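Local atomic coordinates of DUF3828 domain-containing protein (Bacteroides thetaiotaomicron, PDB entry 3KZT), a protein that is of unknown function but carries a DUF3828 domain, in which three helices precede a four-stranded antiparallel sheet, and is probably made as a lipoprotein. Residues 26-31 and 133-137; 65-71 and 136-142; 103-109 and 121-127. All coordinates share one frame; numbering follows the deposited sequence. Where two conformers were deposited one is given.

Contact 1 (26-31 and 133-137); sequences EAIGMI and QYLID
Segment 26-31 of the long N-terminal helix passes over strand 133-137 at a signed angle of -65°, the two axes 8.4 Å apart at their closest, and Ala27 and Tyr134 stand nearest each other at the start of the contact. Tyr134 points toward the helix and lays one ring face against backbone, with Ala27 CA and Glu26 C over it; Ala27 CA comes within 4.3 Å of Tyr134 CD1. Beyond the ring its hydroxyl donates to Glu26, Tyr134 OH to Glu26 OE1 measuring 2.7 Å. The donor arrives on the anti side of that oxygen, 22° out of the carboxylate plane, and the carboxylate is turned steeply against the ring. Glu26 OE2 is engaged in a salt bridge with Arg22, so both oxygens of the group are held. A phenylalanine in place of Tyr134 would probably keep the ring on the helix but leave Glu26 OE1 without this donor, its carboxylate freer to turn. One helical turn on, selenomethionine Met30 reaches across with CG anti to its backbone N (chi1 176°), then bends twice, folding its methyl group along the strand. Met30 CG lies 3.5 Å from Tyr134 O, while Met30 CE touches Tyr134 CB at 3.7 Å and Ile136 CG1 at 3.9 Å. Ile31 CG1 meets Ile136 CD1 at 4.3 Å, closing the apolar end of the contact. Ala27 and Ile31 also rest on Tyr105 of strand 104-111, and Met30 on Val127 of strand 119-130. The arrangement is that of an alpha+beta fold in which a long helix lies across one face of an antiparallel sheet, here meeting its last strand.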
# COMPACT_ATOMS: atom_id res chain seq x y z
N GLU A 26 12.21 14.00 -3.34
CA GLU A 26 12.51 13.28 -2.09
C GLU A 26 11.38 13.46 -1.08
O GLU A 26 10.97 12.49 -0.45
CB GLU A 26 13.84 13.76 -1.46
CG GLU A 26 15.09 13.38 -2.27
CD GLU A 26 16.39 13.96 -1.72
OE1 GLU A 26 16.42 14.54 -0.61
OE2 GLU A 26 17.40 13.82 -2.42
N ALA A 27 10.88 14.70 -0.93
CA ALA A 27 9.76 15.02 -0.02
C ALA A 27 8.49 14.31 -0.47
O ALA A 27 7.81 13.70 0.34
CB ALA A 27 9.52 16.55 0.03
N ILE A 28 8.20 14.38 -1.77
CA ILE A 28 7.06 13.66 -2.38
C ILE A 28 7.14 12.13 -2.07
O ILE A 28 6.16 11.56 -1.61
CB ILE A 28 6.95 13.98 -3.93
CG1 ILE A 28 6.37 15.40 -4.11
CG2 ILE A 28 6.05 12.98 -4.65
CD1 ILE A 28 6.45 15.93 -5.50
N GLY A 29 8.32 11.53 -2.26
CA GLY A 29 8.58 10.10 -1.95
C GLY A 29 8.24 9.71 -0.51
O GLY A 29 7.63 8.67 -0.28
N MSE A 30 8.63 10.54 0.44
CA MSE A 30 8.28 10.31 1.88
C MSE A 30 6.76 10.40 2.12
O MSE A 30 6.21 9.56 2.82
CB MSE A 30 9.00 11.33 2.77
CG MSE A 30 8.62 11.22 4.28
SE MSE A 30 6.99 12.17 4.81
CE MSE A 30 7.60 13.98 4.38
N ILE A 31 6.13 11.44 1.56
CA ILE A 31 4.67 11.66 1.68
C ILE A 31 3.90 10.45 1.09
O ILE A 31 2.99 9.94 1.72
CB ILE A 31 4.22 12.99 1.00
CG1 ILE A 31 4.82 14.22 1.75
CG2 ILE A 31 2.66 13.14 1.05
CD1 ILE A 31 4.73 15.55 0.97
N GLN A 133 16.19 13.33 7.57
CA GLN A 133 14.87 12.66 7.57
C GLN A 133 13.76 13.65 7.28
O GLN A 133 13.70 14.69 7.94
CB GLN A 133 14.58 12.02 8.94
CG GLN A 133 15.50 10.88 9.33
CD GLN A 133 15.25 9.65 8.51
OE1 GLN A 133 16.07 9.28 7.66
NE2 GLN A 133 14.09 9.01 8.72
N TYR A 134 12.89 13.32 6.32
CA TYR A 134 11.71 14.15 6.00
C TYR A 134 10.52 13.73 6.87
O TYR A 134 10.28 12.54 7.07
CB TYR A 134 11.34 14.01 4.52
CG TYR A 134 12.37 14.59 3.59
CD1 TYR A 134 12.39 15.95 3.31
CD2 TYR A 134 13.34 13.77 2.98
CE1 TYR A 134 13.32 16.50 2.44
CE2 TYR A 134 14.28 14.31 2.10
CZ TYR A 134 14.26 15.69 1.84
OH TYR A 134 15.16 16.25 1.00
N LEU A 135 9.81 14.72 7.41
CA LEU A 135 8.64 14.51 8.28
C LEU A 135 7.59 15.53 7.92
O LEU A 135 7.92 16.62 7.49
CB LEU A 135 9.04 14.70 9.75
CG LEU A 135 10.05 13.72 10.35
CD1 LEU A 135 10.50 14.20 11.71
CD2 LEU A 135 9.45 12.34 10.44
N ILE A 136 6.31 15.16 8.09
CA ILE A 136 5.21 16.08 7.84
C ILE A 136 5.00 16.83 9.17
O ILE A 136 4.79 16.19 10.19
CB ILE A 136 3.91 15.34 7.41
CG1 ILE A 136 4.13 14.59 6.08
CG2 ILE A 136 2.80 16.32 7.23
CD1 ILE A 136 2.98 13.70 5.65
N ASP A 137 5.10 18.16 9.15
CA ASP A 137 4.94 18.99 10.39
C ASP A 137 3.64 19.81 10.46
O ASP A 137 3.39 20.45 11.48
CB ASP A 137 6.17 19.87 10.66
CG ASP A 137 6.38 20.97 9.62
OD1 ASP A 137 5.80 20.92 8.51
OD2 ASP A 137 7.17 21.88 9.92

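Contact 2 (65-71 and 136-142); sequences LIEKVDR and IDDITPE
Lys68 NZ is gripped by three oxygens from consecutive residues of 136-142. It forms a salt bridge with Asp138, NZ to OD1 2.8 Å, reached on the syn side and close to the carboxylate plane. Lys68 NZ also donates to Ile139 O at 2.8 Å and, less favourably, to Thr140 O at 3.2 Å, where it sits above the carbonyl plane (63° out of it). The lysine chain is extended throughout, carrying its amino group from the helix into the bend where the strand ends. The two carbonyl oxygens crowd together on one side of the ammonium group, and Asp138 together with the nearby Glu142 would be expected to stabilise its charge. Arg71 NH2 reaches Glu142 OE1 at 2.8 Å in a salt bridge whose two planes are nearly parallel (7° apart) but offset from each other; this holds for one of two arginine conformers and is less certain. One turn earlier in the helix, Leu65 puts its CG opposite the backbone N (chi1 178°) and spreads its methyls along the strand. Leu65 CD2 presses tightly on Ile136 CG2 at 3.4 Å, while Leu65 CD1 lies 3.8 Å from Ile139 CG1. Val69 CG2 extends the apolar strip to Ile139 CD1. Helix 63-75 thus packs against an edge strand of the chain's sheet, 133-139, beside a classic beta bulge in which Asp137 and Asp138 both face Arg126.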
# COMPACT_ATOMS: atom_id res chain seq x y z
N LEU A 65 2.17 18.09 15.03
CA LEU A 65 1.10 17.70 14.06
C LEU A 65 0.17 16.60 14.60
O LEU A 65 -1.05 16.65 14.36
CB LEU A 65 1.71 17.26 12.72
CG LEU A 65 0.76 16.77 11.61
CD1 LEU A 65 -0.39 17.73 11.36
CD2 LEU A 65 1.53 16.53 10.33
N ILE A 66 0.75 15.60 15.29
CA ILE A 66 -0.02 14.49 15.93
C ILE A 66 -1.05 15.04 16.95
O ILE A 66 -2.19 14.56 17.00
CB ILE A 66 0.93 13.45 16.62
CG1 ILE A 66 1.71 12.65 15.58
CG2 ILE A 66 0.14 12.47 17.49
CD1 ILE A 66 2.86 11.84 16.18
N GLU A 67 -0.64 16.05 17.72
CA GLU A 67 -1.54 16.78 18.64
C GLU A 67 -2.63 17.56 17.88
O GLU A 67 -3.77 17.57 18.31
CB GLU A 67 -0.76 17.73 19.55
CG GLU A 67 0.04 17.01 20.66
CD GLU A 67 0.81 17.98 21.59
OE1 GLU A 67 1.19 19.09 21.16
OE2 GLU A 67 1.03 17.60 22.77
N LYS A 68 -2.25 18.22 16.78
CA LYS A 68 -3.22 18.91 15.89
C LYS A 68 -4.23 17.91 15.24
O LYS A 68 -5.39 18.26 15.03
CB LYS A 68 -2.49 19.76 14.81
CG LYS A 68 -3.41 20.34 13.70
CD LYS A 68 -2.73 21.39 12.85
CE LYS A 68 -3.70 21.88 11.75
NZ LYS A 68 -3.14 22.89 10.82
N VAL A 69 -3.76 16.70 14.91
CA VAL A 69 -4.63 15.64 14.37
C VAL A 69 -5.66 15.18 15.42
O VAL A 69 -6.82 14.94 15.07
CB VAL A 69 -3.81 14.43 13.79
CG1 VAL A 69 -4.72 13.26 13.41
CG2 VAL A 69 -3.02 14.89 12.57
N ASP A 70 -5.25 15.10 16.69
CA ASP A 70 -6.18 14.80 17.80
C ASP A 70 -7.26 15.88 17.96
O ASP A 70 -8.43 15.53 18.18
CB ASP A 70 -5.44 14.61 19.14
CG ASP A 70 -4.59 13.35 19.18
OD1 ASP A 70 -4.63 12.54 18.23
OD2 ASP A 70 -3.88 13.17 20.19
N ARG A 71 -6.86 17.16 17.86
CA ARG A 71 -7.82 18.30 17.90
C ARG A 71 -8.83 18.20 16.76
O ARG A 71 -10.04 18.38 16.97
CB ARG A 71 -7.11 19.67 17.77
CG ARG A 71 -6.43 20.17 19.02
CD ARG A 71 -6.13 21.68 18.90
NE ARG A 71 -5.52 22.03 17.61
CZ ARG A 71 -6.19 22.56 16.58
NH1 ARG A 71 -7.48 22.80 16.69
NH2 ARG A 71 -5.56 22.85 15.46
N ILE A 136 6.31 15.16 8.09
CA ILE A 136 5.21 16.08 7.84
C ILE A 136 5.00 16.83 9.17
O ILE A 136 4.79 16.19 10.19
CB ILE A 136 3.91 15.34 7.41
CG1 ILE A 136 4.13 14.59 6.08
CG2 ILE A 136 2.80 16.32 7.23
CD1 ILE A 136 2.98 13.70 5.65
N ASP A 137 5.10 18.16 9.15
CA ASP A 137 4.94 18.99 10.39
C ASP A 137 3.64 19.81 10.46
O ASP A 137 3.39 20.45 11.48
CB ASP A 137 6.17 19.87 10.66
CG ASP A 137 6.38 20.97 9.62
OD1 ASP A 137 5.80 20.92 8.51
OD2 ASP A 137 7.17 21.88 9.92
N ASP A 138 2.83 19.80 9.39
CA ASP A 138 1.51 20.44 9.41
C ASP A 138 0.61 19.93 8.26
O ASP A 138 1.11 19.50 7.22
CB ASP A 138 1.65 21.99 9.29
CG ASP A 138 0.38 22.74 9.71
OD1 ASP A 138 -0.47 22.19 10.44
OD2 ASP A 138 0.24 23.91 9.31
N ILE A 139 -0.71 19.94 8.50
CA ILE A 139 -1.74 19.65 7.44
C ILE A 139 -2.90 20.61 7.59
O ILE A 139 -3.14 21.08 8.70
CB ILE A 139 -2.28 18.16 7.47
CG1 ILE A 139 -3.15 17.85 8.73
CG2 ILE A 139 -1.15 17.17 7.35
CD1 ILE A 139 -3.79 16.46 8.70
N THR A 140 -3.61 20.90 6.48
CA THR A 140 -4.87 21.71 6.49
C THR A 140 -4.69 23.03 7.29
O THR A 140 -5.22 23.16 8.40
CB THR A 140 -6.02 20.84 7.06
OG1 THR A 140 -6.04 19.60 6.35
CG2 THR A 140 -7.41 21.54 6.92
N PRO A 141 -3.89 23.99 6.72
CA PRO A 141 -3.40 25.23 7.39
C PRO A 141 -4.34 25.93 8.42
O PRO A 141 -5.53 26.12 8.14
CB PRO A 141 -3.12 26.17 6.21
CG PRO A 141 -2.78 25.30 5.08
CD PRO A 141 -3.39 23.93 5.32
N GLU A 142 -3.76 26.29 9.59
CA GLU A 142 -4.46 27.00 10.69
C GLU A 142 -3.81 28.38 10.89
O GLU A 142 -4.42 29.31 11.42
CB GLU A 142 -4.43 26.19 12.01
CG GLU A 142 -2.98 25.86 12.60
CD GLU A 142 -3.01 25.14 13.97
OE1 GLU A 142 -4.09 25.04 14.60
OE2 GLU A 142 -1.93 24.69 14.43

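Contact 3 (103-109 and 121-127); sequences NWYEVNY and VSIPVRV. With EDO (1,2-ethanediol), chain C; SO4 (sulfate ion), chain E.
Trp104 has CG anti to its carbonyl carbon (chi1 -76°), and Arg126, extended through CG and then bent at chi3 (82°), lies over the indole. They form a non-hydrogen-bonded pair of the beta hairpin made by strands 104-111 and 119-130. Arg126 CB stands 3.6 Å from the centroid of the Trp104 six-membered ring, only 6° off its normal, a CH-pi contact over the face. The pair converges on a sulfate, probably from the crystallisation liquor: Trp104 NE1 donates to its O4 at 3.1 Å and Arg126 NH1 to the same O4 at 3.0 Å. Arg126 NH2 turns instead to a salt bridge with Asp137 on the next strand. Backbone bonds run in both directions in the pairs Tyr105-Val125, Val107-Ile123 and Tyr109-Val121. Pro124, which has no N-H to offer, fits as the non-hydrogen-bonded partner of Glu106. On that same face Asn108 ND2 donates to Glu106 OE2 at 2.9 Å, through the carboxylate's anti lone pair. The other face is buried and largely apolar, carrying Tyr105, Val107, Tyr109, Val121, Ile123 and Val125. There Val107 CG2 meets Val125 CG2 at 4.0 Å, and Tyr109 lies beside Val121, whose CB is 4.1 Å from the ring centroid in a second CH-pi contact; Tyr109 OH itself binds Ile82 O. At the Asn103 end of the hairpin segment the O2 of a 1,2-ethanediol accepts a hydrogen bond from Tyr105 OH at 2.8 Å, and both its hydroxyls donate to Asn103 OD1, O2 at 2.8 Å.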
# COMPACT_ATOMS: atom_id res chain seq x y z
N ASN A 103 7.65 24.71 1.40
CA ASN A 103 7.61 23.34 1.92
C ASN A 103 6.18 22.70 1.92
O ASN A 103 6.01 21.63 2.50
CB ASN A 103 8.22 23.31 3.33
CG ASN A 103 9.69 23.75 3.35
OD1 ASN A 103 10.45 23.44 2.44
ND2 ASN A 103 10.08 24.44 4.40
N TRP A 104 5.19 23.34 1.26
CA TRP A 104 3.82 22.80 1.16
C TRP A 104 3.69 21.91 -0.07
O TRP A 104 4.23 22.22 -1.14
CB TRP A 104 2.75 23.92 1.15
CG TRP A 104 2.54 24.48 2.50
CD1 TRP A 104 3.16 25.57 3.03
CD2 TRP A 104 1.67 23.96 3.51
NE1 TRP A 104 2.72 25.77 4.32
CE2 TRP A 104 1.81 24.80 4.64
CE3 TRP A 104 0.79 22.87 3.58
CZ2 TRP A 104 1.09 24.59 5.83
CZ3 TRP A 104 0.07 22.65 4.76
CH2 TRP A 104 0.23 23.51 5.87
N TYR A 105 3.00 20.78 0.12
CA TYR A 105 2.73 19.79 -0.92
C TYR A 105 1.23 19.50 -0.83
O TYR A 105 0.62 19.79 0.20
CB TYR A 105 3.58 18.51 -0.67
CG TYR A 105 5.06 18.79 -0.80
CD1 TYR A 105 5.77 19.36 0.26
CD2 TYR A 105 5.76 18.51 -1.97
CE1 TYR A 105 7.13 19.65 0.15
CE2 TYR A 105 7.12 18.79 -2.10
CZ TYR A 105 7.79 19.36 -1.04
OH TYR A 105 9.12 19.65 -1.15
N GLU A 106 0.66 18.95 -1.89
CA GLU A 106 -0.77 18.62 -1.94
C GLU A 106 -0.90 17.12 -2.17
O GLU A 106 -0.33 16.61 -3.12
CB GLU A 106 -1.43 19.40 -3.10
CG GLU A 106 -2.92 19.11 -3.30
CD GLU A 106 -3.52 19.96 -4.40
OE1 GLU A 106 -3.92 21.11 -4.10
OE2 GLU A 106 -3.62 19.47 -5.54
N VAL A 107 -1.65 16.44 -1.29
CA VAL A 107 -1.93 14.99 -1.41
C VAL A 107 -3.32 14.85 -2.03
O VAL A 107 -4.32 15.20 -1.38
CB VAL A 107 -1.89 14.29 -0.04
CG1 VAL A 107 -2.36 12.82 -0.17
CG2 VAL A 107 -0.48 14.36 0.55
N ASN A 108 -3.38 14.34 -3.27
CA ASN A 108 -4.63 14.14 -4.02
C ASN A 108 -4.98 12.67 -4.14
O ASN A 108 -4.09 11.86 -4.42
CB ASN A 108 -4.50 14.73 -5.41
CG ASN A 108 -4.28 16.22 -5.39
OD1 ASN A 108 -5.16 16.97 -4.99
ND2 ASN A 108 -3.08 16.67 -5.82
N TYR A 109 -6.26 12.33 -3.91
CA TYR A 109 -6.79 10.98 -4.14
C TYR A 109 -8.32 11.05 -4.26
O TYR A 109 -8.95 11.93 -3.69
CB TYR A 109 -6.35 9.97 -3.04
CG TYR A 109 -7.23 9.91 -1.80
CD1 TYR A 109 -7.01 10.77 -0.73
CD2 TYR A 109 -8.28 8.97 -1.69
CE1 TYR A 109 -7.83 10.71 0.42
CE2 TYR A 109 -9.09 8.91 -0.57
CZ TYR A 109 -8.86 9.78 0.48
OH TYR A 109 -9.66 9.71 1.59
N VAL A 121 -10.46 14.31 -3.08
CA VAL A 121 -9.87 14.76 -1.79
C VAL A 121 -8.51 15.42 -2.11
O VAL A 121 -7.77 14.91 -2.96
CB VAL A 121 -9.69 13.59 -0.81
CG1 VAL A 121 -9.12 14.08 0.51
CG2 VAL A 121 -11.05 12.91 -0.57
N SER A 122 -8.24 16.56 -1.43
CA SER A 122 -7.02 17.34 -1.63
C SER A 122 -6.55 17.94 -0.29
O SER A 122 -7.08 18.97 0.15
CB SER A 122 -7.29 18.44 -2.66
OG SER A 122 -6.16 19.25 -2.86
N ILE A 123 -5.55 17.29 0.35
CA ILE A 123 -4.99 17.72 1.64
C ILE A 123 -3.64 18.46 1.43
O ILE A 123 -2.67 17.83 0.96
CB ILE A 123 -4.72 16.49 2.61
CG1 ILE A 123 -5.97 15.60 2.78
CG2 ILE A 123 -4.24 16.98 3.98
CD1 ILE A 123 -6.01 14.39 1.85
N PRO A 124 -3.58 19.78 1.76
CA PRO A 124 -2.25 20.41 1.77
C PRO A 124 -1.48 19.89 3.00
O PRO A 124 -2.05 19.86 4.11
CB PRO A 124 -2.56 21.91 1.92
CG PRO A 124 -4.05 22.04 1.72
CD PRO A 124 -4.63 20.76 2.10
N VAL A 125 -0.22 19.46 2.79
CA VAL A 125 0.66 18.98 3.87
C VAL A 125 2.02 19.69 3.77
O VAL A 125 2.52 19.92 2.65
CB VAL A 125 0.82 17.43 3.87
CG1 VAL A 125 -0.55 16.75 3.86
CG2 VAL A 125 1.69 16.93 2.71
N ARG A 126 2.59 20.06 4.93
CA ARG A 126 3.88 20.75 5.02
C ARG A 126 4.95 19.78 5.54
O ARG A 126 4.68 19.00 6.46
CB ARG A 126 3.77 21.96 5.92
CG ARG A 126 4.84 23.00 5.63
CD ARG A 126 4.74 24.19 6.56
NE ARG A 126 5.39 23.98 7.86
CZ ARG A 126 5.37 24.86 8.88
NH1 ARG A 126 4.71 26.04 8.79
NH2 ARG A 126 6.02 24.56 10.02
N VAL A 127 6.16 19.87 4.96
CA VAL A 127 7.28 18.95 5.24
C VAL A 127 8.46 19.67 5.89
O VAL A 127 8.80 20.77 5.46
CB VAL A 127 7.78 18.27 3.91
CG1 VAL A 127 9.08 17.47 4.14
CG2 VAL A 127 6.70 17.37 3.34
C1 EDO C . 12.01 20.11 2.47
O1 EDO C . 12.45 21.34 3.04
C2 EDO C . 10.51 20.18 2.16
O2 EDO C . 10.27 21.02 1.03
S SO4 E . 4.31 28.63 5.92
O1 SO4 E . 5.47 28.96 6.74
O2 SO4 E . 4.76 28.09 4.63
O3 SO4 E . 3.54 29.86 5.68
O4 SO4 E . 3.48 27.66 6.62

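From the N terminus, the chain runs through the long helix, which supplies the first half of contact 1, whose partner comes about a hundred residues later, and then through helix 63-75, which opens contact 2. The hairpin of contact 3 forms next, wholly within both of these larger loops. Strand 133-139, with the tail that follows it to residue 142, closes contacts 1 and 2, sharing Ile136 and Asp137 between them; contact 2 begins inside the loop of contact 1 and ends beyond it. Contact 3 is tied to the others by the Asp137-Arg126 salt bridge and by Ile31 packing on Val107. Together the contacts join two helices to three neighbouring strands of the sheet.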